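Local coordinates for prolyl endopeptidase (Myxococcus xanthus, PDB 2BKL), which probably hydrolyses oligopeptides on the carboxyl side of proline, and less readily of alanine, as a serine peptidase of the S9A family, at residues R236-Y244 against V254-F264; M39-L50 against T640-N648. All coordinates share one frame; numbering follows the deposited sequence.

Contact 1: R236-Y244 against V254-F264; sequences RDGKYLFVY and VYWKRPGEKDF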
# COMPACT_ATOMS: atom_id res chain seq x y z
N ARG A 236 -0.54 25.60 5.84
CA ARG A 236 -0.96 25.92 7.22
C ARG A 236 -1.59 27.27 7.42
O ARG A 236 -2.58 27.40 8.14
CB ARG A 236 0.23 25.82 8.15
CG ARG A 236 0.48 24.47 8.63
CD ARG A 236 -0.63 23.87 9.51
NE ARG A 236 -0.98 24.59 10.74
CZ ARG A 236 -0.18 24.69 11.81
NH1 ARG A 236 1.05 24.18 11.78
NH2 ARG A 236 -0.60 25.32 12.91
N ASP A 237 -1.05 28.31 6.79
CA ASP A 237 -1.60 29.65 6.93
C ASP A 237 -2.85 29.89 6.08
O ASP A 237 -3.43 30.98 6.10
CB ASP A 237 -0.52 30.73 6.66
CG ASP A 237 0.13 30.63 5.26
OD1 ASP A 237 -0.45 30.04 4.32
OD2 ASP A 237 1.24 31.16 5.04
N GLY A 238 -3.26 28.86 5.32
CA GLY A 238 -4.44 28.98 4.48
C GLY A 238 -4.25 29.83 3.23
O GLY A 238 -5.19 30.05 2.47
N LYS A 239 -3.04 30.29 2.99
CA LYS A 239 -2.82 31.28 1.94
C LYS A 239 -2.51 30.66 0.58
O LYS A 239 -2.61 31.33 -0.43
CB LYS A 239 -1.70 32.26 2.33
CG LYS A 239 -2.10 33.23 3.44
CD LYS A 239 -3.24 34.17 3.04
CE LYS A 239 -3.52 35.25 4.10
NZ LYS A 239 -4.90 35.09 4.68
N TYR A 240 -2.14 29.38 0.57
CA TYR A 240 -1.76 28.71 -0.68
C TYR A 240 -2.51 27.40 -0.80
O TYR A 240 -2.36 26.48 0.01
CB TYR A 240 -0.24 28.53 -0.77
CG TYR A 240 0.55 29.82 -0.60
CD1 TYR A 240 0.71 30.70 -1.67
CD2 TYR A 240 1.10 30.16 0.63
CE1 TYR A 240 1.39 31.87 -1.51
CE2 TYR A 240 1.80 31.34 0.79
CZ TYR A 240 1.92 32.19 -0.29
OH TYR A 240 2.61 33.41 -0.18
N LEU A 241 -3.32 27.34 -1.83
CA LEU A 241 -4.03 26.13 -2.23
C LEU A 241 -3.36 25.49 -3.44
O LEU A 241 -3.11 26.13 -4.44
CB LEU A 241 -5.47 26.49 -2.54
CG LEU A 241 -6.36 25.40 -3.12
CD1 LEU A 241 -6.62 24.32 -2.11
CD2 LEU A 241 -7.64 26.05 -3.62
N PHE A 242 -3.05 24.20 -3.33
CA PHE A 242 -2.41 23.42 -4.39
C PHE A 242 -3.35 22.33 -4.92
O PHE A 242 -4.10 21.70 -4.16
CB PHE A 242 -1.15 22.74 -3.85
CG PHE A 242 -0.11 23.69 -3.40
CD1 PHE A 242 0.71 24.30 -4.31
CD2 PHE A 242 0.03 23.98 -2.07
CE1 PHE A 242 1.67 25.22 -3.90
CE2 PHE A 242 0.95 24.89 -1.63
CZ PHE A 242 1.77 25.52 -2.56
N VAL A 243 -3.29 22.13 -6.23
CA VAL A 243 -3.96 21.02 -6.89
C VAL A 243 -2.94 20.30 -7.74
O VAL A 243 -2.23 20.90 -8.57
CB VAL A 243 -5.15 21.49 -7.71
CG1 VAL A 243 -5.71 20.35 -8.57
CG2 VAL A 243 -6.26 22.04 -6.79
N TYR A 244 -2.88 18.99 -7.53
CA TYR A 244 -2.01 18.08 -8.26
C TYR A 244 -2.81 17.28 -9.27
O TYR A 244 -3.88 16.79 -8.95
CB TYR A 244 -1.36 17.12 -7.28
CG TYR A 244 -0.44 17.71 -6.23
CD1 TYR A 244 0.90 17.87 -6.48
CD2 TYR A 244 -0.91 18.05 -4.99
CE1 TYR A 244 1.75 18.37 -5.54
CE2 TYR A 244 -0.06 18.57 -4.02
CZ TYR A 244 1.26 18.72 -4.31
OH TYR A 244 2.12 19.23 -3.35
N VAL A 254 1.54 20.57 -11.07
CA VAL A 254 1.15 21.30 -9.87
C VAL A 254 0.57 22.66 -10.25
O VAL A 254 1.22 23.42 -10.95
CB VAL A 254 2.34 21.52 -8.89
CG1 VAL A 254 1.84 22.20 -7.62
CG2 VAL A 254 2.99 20.19 -8.55
N TYR A 255 -0.64 22.92 -9.78
CA TYR A 255 -1.31 24.22 -9.87
C TYR A 255 -1.47 24.80 -8.48
O TYR A 255 -1.56 24.09 -7.48
CB TYR A 255 -2.67 24.06 -10.54
CG TYR A 255 -2.57 23.64 -12.00
CD1 TYR A 255 -2.41 22.30 -12.37
CD2 TYR A 255 -2.62 24.59 -13.02
CE1 TYR A 255 -2.31 21.93 -13.70
CE2 TYR A 255 -2.53 24.22 -14.36
CZ TYR A 255 -2.37 22.90 -14.69
OH TYR A 255 -2.27 22.54 -16.03
N TRP A 256 -1.52 26.13 -8.38
CA TRP A 256 -1.78 26.77 -7.12
C TRP A 256 -2.49 28.09 -7.28
O TRP A 256 -2.51 28.66 -8.37
CB TRP A 256 -0.47 27.01 -6.36
CG TRP A 256 0.44 28.04 -6.97
CD1 TRP A 256 1.25 27.88 -8.06
CD2 TRP A 256 0.66 29.37 -6.49
NE1 TRP A 256 1.94 29.05 -8.30
CE2 TRP A 256 1.60 29.97 -7.35
CE3 TRP A 256 0.14 30.12 -5.44
CZ2 TRP A 256 2.04 31.28 -7.17
CZ3 TRP A 256 0.57 31.42 -5.27
CH2 TRP A 256 1.52 31.98 -6.13
N LYS A 257 -3.08 28.52 -6.19
CA LYS A 257 -3.61 29.86 -6.09
C LYS A 257 -3.70 30.27 -4.64
O LYS A 257 -3.59 29.45 -3.73
CB LYS A 257 -4.98 29.98 -6.74
CG LYS A 257 -6.12 29.23 -6.10
CD LYS A 257 -7.26 29.29 -7.10
CE LYS A 257 -8.58 29.21 -6.51
NZ LYS A 257 -9.51 29.54 -7.65
N ARG A 258 -3.91 31.57 -4.43
CA ARG A 258 -4.35 32.08 -3.15
C ARG A 258 -5.87 31.93 -3.18
O ARG A 258 -6.52 32.29 -4.16
CB ARG A 258 -3.91 33.55 -2.95
CG ARG A 258 -2.38 33.76 -3.01
CD ARG A 258 -1.89 35.21 -2.68
NE ARG A 258 -0.45 35.37 -2.94
CZ ARG A 258 0.13 35.52 -4.15
NH1 ARG A 258 -0.60 35.56 -5.26
NH2 ARG A 258 1.45 35.62 -4.24
N PRO A 259 -6.47 31.32 -2.16
CA PRO A 259 -7.93 31.16 -2.15
C PRO A 259 -8.65 32.48 -2.39
O PRO A 259 -8.29 33.48 -1.79
CB PRO A 259 -8.21 30.62 -0.74
CG PRO A 259 -6.96 29.89 -0.38
CD PRO A 259 -5.84 30.67 -1.01
N GLY A 260 -9.64 32.48 -3.27
CA GLY A 260 -10.34 33.70 -3.64
C GLY A 260 -9.91 34.23 -5.00
O GLY A 260 -10.68 34.94 -5.64
N GLU A 261 -8.70 33.90 -5.44
CA GLU A 261 -8.26 34.23 -6.79
C GLU A 261 -9.12 33.49 -7.79
O GLU A 261 -9.61 32.40 -7.51
CB GLU A 261 -6.76 33.92 -7.00
CG GLU A 261 -5.83 34.87 -6.26
CD GLU A 261 -4.35 34.60 -6.49
OE1 GLU A 261 -3.97 33.46 -6.85
OE2 GLU A 261 -3.55 35.54 -6.29
N LYS A 262 -9.32 34.09 -8.96
CA LYS A 262 -10.21 33.53 -9.96
C LYS A 262 -9.62 32.29 -10.65
O LYS A 262 -10.32 31.32 -10.86
CB LYS A 262 -10.57 34.60 -11.01
CG LYS A 262 -12.08 34.76 -11.28
CD LYS A 262 -12.45 36.19 -11.73
CE LYS A 262 -13.40 36.90 -10.74
NZ LYS A 262 -13.85 38.22 -11.27
N ASP A 263 -8.34 32.34 -11.01
CA ASP A 263 -7.74 31.28 -11.81
C ASP A 263 -6.62 30.59 -11.03
O ASP A 263 -5.96 31.21 -10.19
CB ASP A 263 -7.13 31.85 -13.09
CG ASP A 263 -8.16 32.49 -14.01
OD1 ASP A 263 -9.20 31.85 -14.28
OD2 ASP A 263 -8.00 33.61 -14.51
N PHE A 264 -6.42 29.30 -11.31
CA PHE A 264 -5.20 28.63 -10.87
C PHE A 264 -4.00 29.06 -11.70
O PHE A 264 -4.11 29.34 -12.89
CB PHE A 264 -5.34 27.10 -10.94
CG PHE A 264 -6.10 26.54 -9.80
CD1 PHE A 264 -5.47 26.24 -8.60
CD2 PHE A 264 -7.46 26.33 -9.90
CE1 PHE A 264 -6.19 25.76 -7.54
CE2 PHE A 264 -8.18 25.83 -8.83
CZ PHE A 264 -7.55 25.54 -7.66
O HOH W 1 2.80 35.44 -1.79
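Tyr240 and Trp256 lie side by side, Trp256 CZ3 meeting the edge of the tyrosine ring at CD1 (3.7 Å), with the two planes inclined at 51°. One face of the Arg258 guanidinium rests over Trp256 CZ3, while its edge receives Glu261 OE2 in a salt bridge and, through NH2, water 1. That water also donates to Tyr240 OH at 2.6 Å, so it ties the phenol of Tyr240 to the guanidinium of Arg258, each just beyond its strand; the phenol is bonded to Asp282 as well. On the other side of the sheet, Phe264 carries Lys257 CD over one face and meets Val243 CG2 at CE1 (3.8 Å) and Leu241 CD2 at CZ (4.1 Å).

With CG between its backbone N and carbonyl carbon (chi1 69°), Trp256 turns its six-membered ring to Tyr240, while its CB meets Phe242 CD1 at 3.6 Å. Farther along the same face, Val254 CG2 lies beside Tyr244 CE1 at 3.7 Å.

Between the two faces, in the sheet itself, Leu241 pairs with Lys257 and Val243 with Tyr255, each through two backbone hydrogen bonds; the bond from Tyr255 N to Val243 O, 2.8 Å, is nearly straight. Past the strand end, Pro259 packs its CG on Gly238 O, and a type II turn from Arg258 to Glu261 leads the chain on toward strand 265-269. Phe284 meets both Tyr240 and Trp256 edge-to-face, and Val219 touches Leu241 and Phe264, so neighbouring sheets cover both faces. This is the central antiparallel hairpin of a four-stranded blade, the building unit of the beta-propeller domain.

Contact 2: M39-L50 against T640-N648; sequences MTAQNAHAREAL and TALLRIEAN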
# COMPACT_ATOMS: atom_id res chain seq x y z
N MET A 39 -18.41 -19.59 -6.96
CA MET A 39 -17.63 -18.93 -5.92
C MET A 39 -17.84 -19.58 -4.56
O MET A 39 -16.89 -19.90 -3.85
CB MET A 39 -17.99 -17.45 -5.85
CG MET A 39 -17.48 -16.67 -7.05
SD MET A 39 -18.28 -15.09 -7.29
CE MET A 39 -17.97 -14.29 -5.80
N THR A 40 -19.09 -19.79 -4.20
CA THR A 40 -19.40 -20.42 -2.93
C THR A 40 -18.79 -21.81 -2.86
O THR A 40 -18.21 -22.21 -1.85
CB THR A 40 -20.92 -20.48 -2.78
OG1 THR A 40 -21.44 -19.15 -2.74
CG2 THR A 40 -21.33 -21.14 -1.44
N ALA A 41 -18.91 -22.58 -3.95
CA ALA A 41 -18.36 -23.93 -3.99
C ALA A 41 -16.83 -23.95 -3.95
O ALA A 41 -16.24 -24.78 -3.26
CB ALA A 41 -18.86 -24.65 -5.22
N GLN A 42 -16.20 -23.00 -4.64
CA GLN A 42 -14.74 -22.90 -4.58
C GLN A 42 -14.26 -22.56 -3.18
O GLN A 42 -13.36 -23.20 -2.67
CB GLN A 42 -14.21 -21.89 -5.59
CG GLN A 42 -14.26 -22.33 -7.06
CD GLN A 42 -13.22 -23.34 -7.44
OE1 GLN A 42 -12.38 -23.72 -6.64
NE2 GLN A 42 -13.29 -23.81 -8.69
N ASN A 43 -14.87 -21.56 -2.55
CA ASN A 43 -14.49 -21.20 -1.19
C ASN A 43 -14.73 -22.37 -0.21
O ASN A 43 -13.88 -22.65 0.65
CB ASN A 43 -15.21 -19.95 -0.73
CG ASN A 43 -14.86 -19.58 0.69
OD1 ASN A 43 -13.73 -19.17 0.97
ND2 ASN A 43 -15.79 -19.80 1.61
N ALA A 44 -15.86 -23.06 -0.36
CA ALA A 44 -16.17 -24.17 0.54
C ALA A 44 -15.11 -25.25 0.41
O ALA A 44 -14.63 -25.80 1.41
CB ALA A 44 -17.56 -24.73 0.25
N HIS A 45 -14.70 -25.54 -0.82
CA HIS A 45 -13.66 -26.51 -1.09
C HIS A 45 -12.33 -26.09 -0.45
O HIS A 45 -11.65 -26.88 0.18
CB HIS A 45 -13.47 -26.72 -2.59
CG HIS A 45 -12.30 -27.58 -2.93
ND1 HIS A 45 -12.29 -28.94 -2.72
CD2 HIS A 45 -11.07 -27.25 -3.40
CE1 HIS A 45 -11.11 -29.42 -3.09
NE2 HIS A 45 -10.35 -28.42 -3.50
N ALA A 46 -12.01 -24.80 -0.57
CA ALA A 46 -10.76 -24.32 -0.01
C ALA A 46 -10.79 -24.44 1.52
O ALA A 46 -9.82 -24.89 2.10
CB ALA A 46 -10.51 -22.89 -0.43
N ARG A 47 -11.89 -24.06 2.15
CA ARG A 47 -11.95 -24.10 3.61
C ARG A 47 -11.90 -25.55 4.11
O ARG A 47 -11.26 -25.83 5.12
CB ARG A 47 -13.23 -23.45 4.15
CG ARG A 47 -13.52 -22.02 3.72
CD ARG A 47 -12.38 -21.09 3.93
NE ARG A 47 -12.74 -19.69 3.57
CZ ARG A 47 -12.80 -18.68 4.43
NH1 ARG A 47 -12.49 -18.85 5.70
NH2 ARG A 47 -13.09 -17.46 3.99
N GLU A 48 -12.57 -26.45 3.40
CA GLU A 48 -12.56 -27.89 3.73
C GLU A 48 -11.14 -28.44 3.65
O GLU A 48 -10.69 -29.16 4.55
CB GLU A 48 -13.49 -28.69 2.79
CG GLU A 48 -13.47 -30.21 3.01
CD GLU A 48 -12.95 -31.03 1.82
OE1 GLU A 48 -13.76 -31.35 0.91
OE2 GLU A 48 -11.74 -31.39 1.80
N ALA A 49 -10.42 -28.08 2.59
CA ALA A 49 -9.07 -28.56 2.40
C ALA A 49 -8.13 -27.99 3.47
O ALA A 49 -7.33 -28.72 4.03
CB ALA A 49 -8.58 -28.22 0.99
N LEU A 50 -8.26 -26.69 3.74
CA LEU A 50 -7.42 -26.01 4.71
C LEU A 50 -7.59 -26.60 6.12
O LEU A 50 -6.65 -26.71 6.88
CB LEU A 50 -7.74 -24.50 4.74
CG LEU A 50 -7.31 -23.66 3.50
CD1 LEU A 50 -8.14 -22.40 3.30
CD2 LEU A 50 -5.85 -23.30 3.61
N THR A 640 -2.41 -28.90 -5.73
CA THR A 640 -3.61 -28.27 -5.23
C THR A 640 -3.69 -26.82 -5.71
O THR A 640 -2.65 -26.17 -5.86
CB THR A 640 -3.67 -28.32 -3.71
OG1 THR A 640 -3.43 -29.64 -3.22
CG2 THR A 640 -5.08 -28.04 -3.26
N ALA A 641 -4.89 -26.34 -5.97
CA ALA A 641 -5.11 -24.93 -6.34
C ALA A 641 -6.43 -24.52 -5.71
O ALA A 641 -7.47 -25.07 -6.07
CB ALA A 641 -5.14 -24.78 -7.85
N LEU A 642 -6.39 -23.61 -4.74
CA LEU A 642 -7.52 -23.27 -3.89
C LEU A 642 -7.87 -21.82 -4.01
O LEU A 642 -6.96 -20.99 -4.06
CB LEU A 642 -7.18 -23.60 -2.42
CG LEU A 642 -6.76 -25.03 -2.11
CD1 LEU A 642 -6.32 -25.18 -0.68
CD2 LEU A 642 -7.86 -26.01 -2.42
N LEU A 643 -9.16 -21.51 -4.05
CA LEU A 643 -9.64 -20.14 -4.01
C LEU A 643 -10.35 -19.90 -2.68
O LEU A 643 -11.45 -20.38 -2.46
CB LEU A 643 -10.59 -19.88 -5.19
CG LEU A 643 -11.25 -18.49 -5.22
CD1 LEU A 643 -10.24 -17.38 -5.41
CD2 LEU A 643 -12.31 -18.42 -6.33
N ARG A 644 -9.70 -19.15 -1.80
CA ARG A 644 -10.25 -18.77 -0.51
C ARG A 644 -10.81 -17.34 -0.59
O ARG A 644 -10.06 -16.42 -0.91
CB ARG A 644 -9.14 -18.82 0.49
CG ARG A 644 -9.54 -18.56 1.94
CD ARG A 644 -8.34 -18.28 2.82
NE ARG A 644 -8.64 -18.19 4.23
CZ ARG A 644 -9.10 -17.11 4.86
NH1 ARG A 644 -9.35 -15.99 4.23
NH2 ARG A 644 -9.32 -17.19 6.16
N ILE A 645 -12.09 -17.14 -0.30
CA ILE A 645 -12.70 -15.84 -0.42
C ILE A 645 -13.01 -15.29 0.96
O ILE A 645 -13.84 -15.85 1.68
CB ILE A 645 -13.95 -15.90 -1.31
CG1 ILE A 645 -13.65 -16.55 -2.69
CG2 ILE A 645 -14.58 -14.50 -1.46
CD1 ILE A 645 -14.91 -16.80 -3.55
N GLU A 646 -12.35 -14.22 1.34
CA GLU A 646 -12.59 -13.62 2.64
C GLU A 646 -13.89 -12.84 2.60
O GLU A 646 -14.12 -12.06 1.68
CB GLU A 646 -11.43 -12.69 2.98
CG GLU A 646 -11.49 -12.01 4.34
CD GLU A 646 -10.94 -12.84 5.48
OE1 GLU A 646 -9.85 -13.44 5.32
OE2 GLU A 646 -11.57 -12.82 6.57
N ALA A 647 -14.73 -13.05 3.62
CA ALA A 647 -16.00 -12.38 3.70
C ALA A 647 -15.87 -10.96 4.25
O ALA A 647 -15.00 -10.69 5.07
CB ALA A 647 -16.96 -13.19 4.55
N ASN A 648 -16.74 -10.08 3.78
CA ASN A 648 -16.81 -8.69 4.22
C ASN A 648 -15.47 -8.01 4.21
O ASN A 648 -15.07 -7.39 5.17
CB ASN A 648 -17.47 -8.64 5.60
CG ASN A 648 -18.84 -9.28 5.59
OD1 ASN A 648 -19.71 -8.85 4.86
ND2 ASN A 648 -18.99 -10.33 6.34
O HOH W 2 -11.04 -23.70 -4.19
O HOH W 3 -13.83 -15.14 5.64
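Asn43 sets CG anti to its backbone N (chi1 179°), bringing OD1 down to the strand, and Arg47 bends at chi2 (-52°) to fold its guanidinium back over the same spot. Asn43 OD1 is gripped twice, from opposite faces of its amide plane: by Ile645 N at 2.9 Å and by Arg47 NE at 2.8 Å. Arg47 NH2 then donates in its own plane to Ile645 O (2.9 Å), although it stands above the carbonyl plane, and also binds water 3, which accepts from Ala647 N.

The guanidinium of Arg47 lies flat on that of Arg644, with planes 22° apart and centres 4.0 Å apart. Salt bridges from Arg644 to Glu646 and to Asp666 of helix 657-674 probably offset the like charges.

Beside this polar cluster, Ala46 CB sits 3.4 Å from Leu643 O, letting the helix come close to the strand. Leu642 spreads its methyls under Ala49 and His45, CD2 standing 3.6 Å from His45 CD2, while Ile645 CD1 touches Met39 CB. Water 2 donates to Gln42 O and OE1 and accepts from Leu643 N, linking the helix to a strand-edge amide; Gln42 NE2 is bonded to Gln632.

The helix segment 39-50 thus crosses the outermost strand, 641-646, roughly at right angles, its Asn43 and water 2 taking up backbone N-H groups on the edge away from strand 607-613. An N-terminal helix here closes the border of the alpha/beta-hydrolase sheet of the peptidase domain.

Contact 1 and contact 2 lie on opposite sides of the chain's centre, with centres about 50 Å apart and nearest atoms about 30 Å apart; they share no helix, strand or sheet. Contact 1 is local, the nine residues between its segments completing a hairpin within one propeller blade. Contact 2 spans 589 residues, bringing a helix from before the propeller onto the last strand of the hydrolase sheet, so contact 1 is nested inside the loop it closes. The chain therefore begins on the peptidase domain, runs through the propeller and returns. The pocket of the bound benzyloxycarbonyl-alanyl-proline ligand draws residues from both domains, including Trp249 of the contact 1 hairpin's turn and His651, just after contact 2's strand.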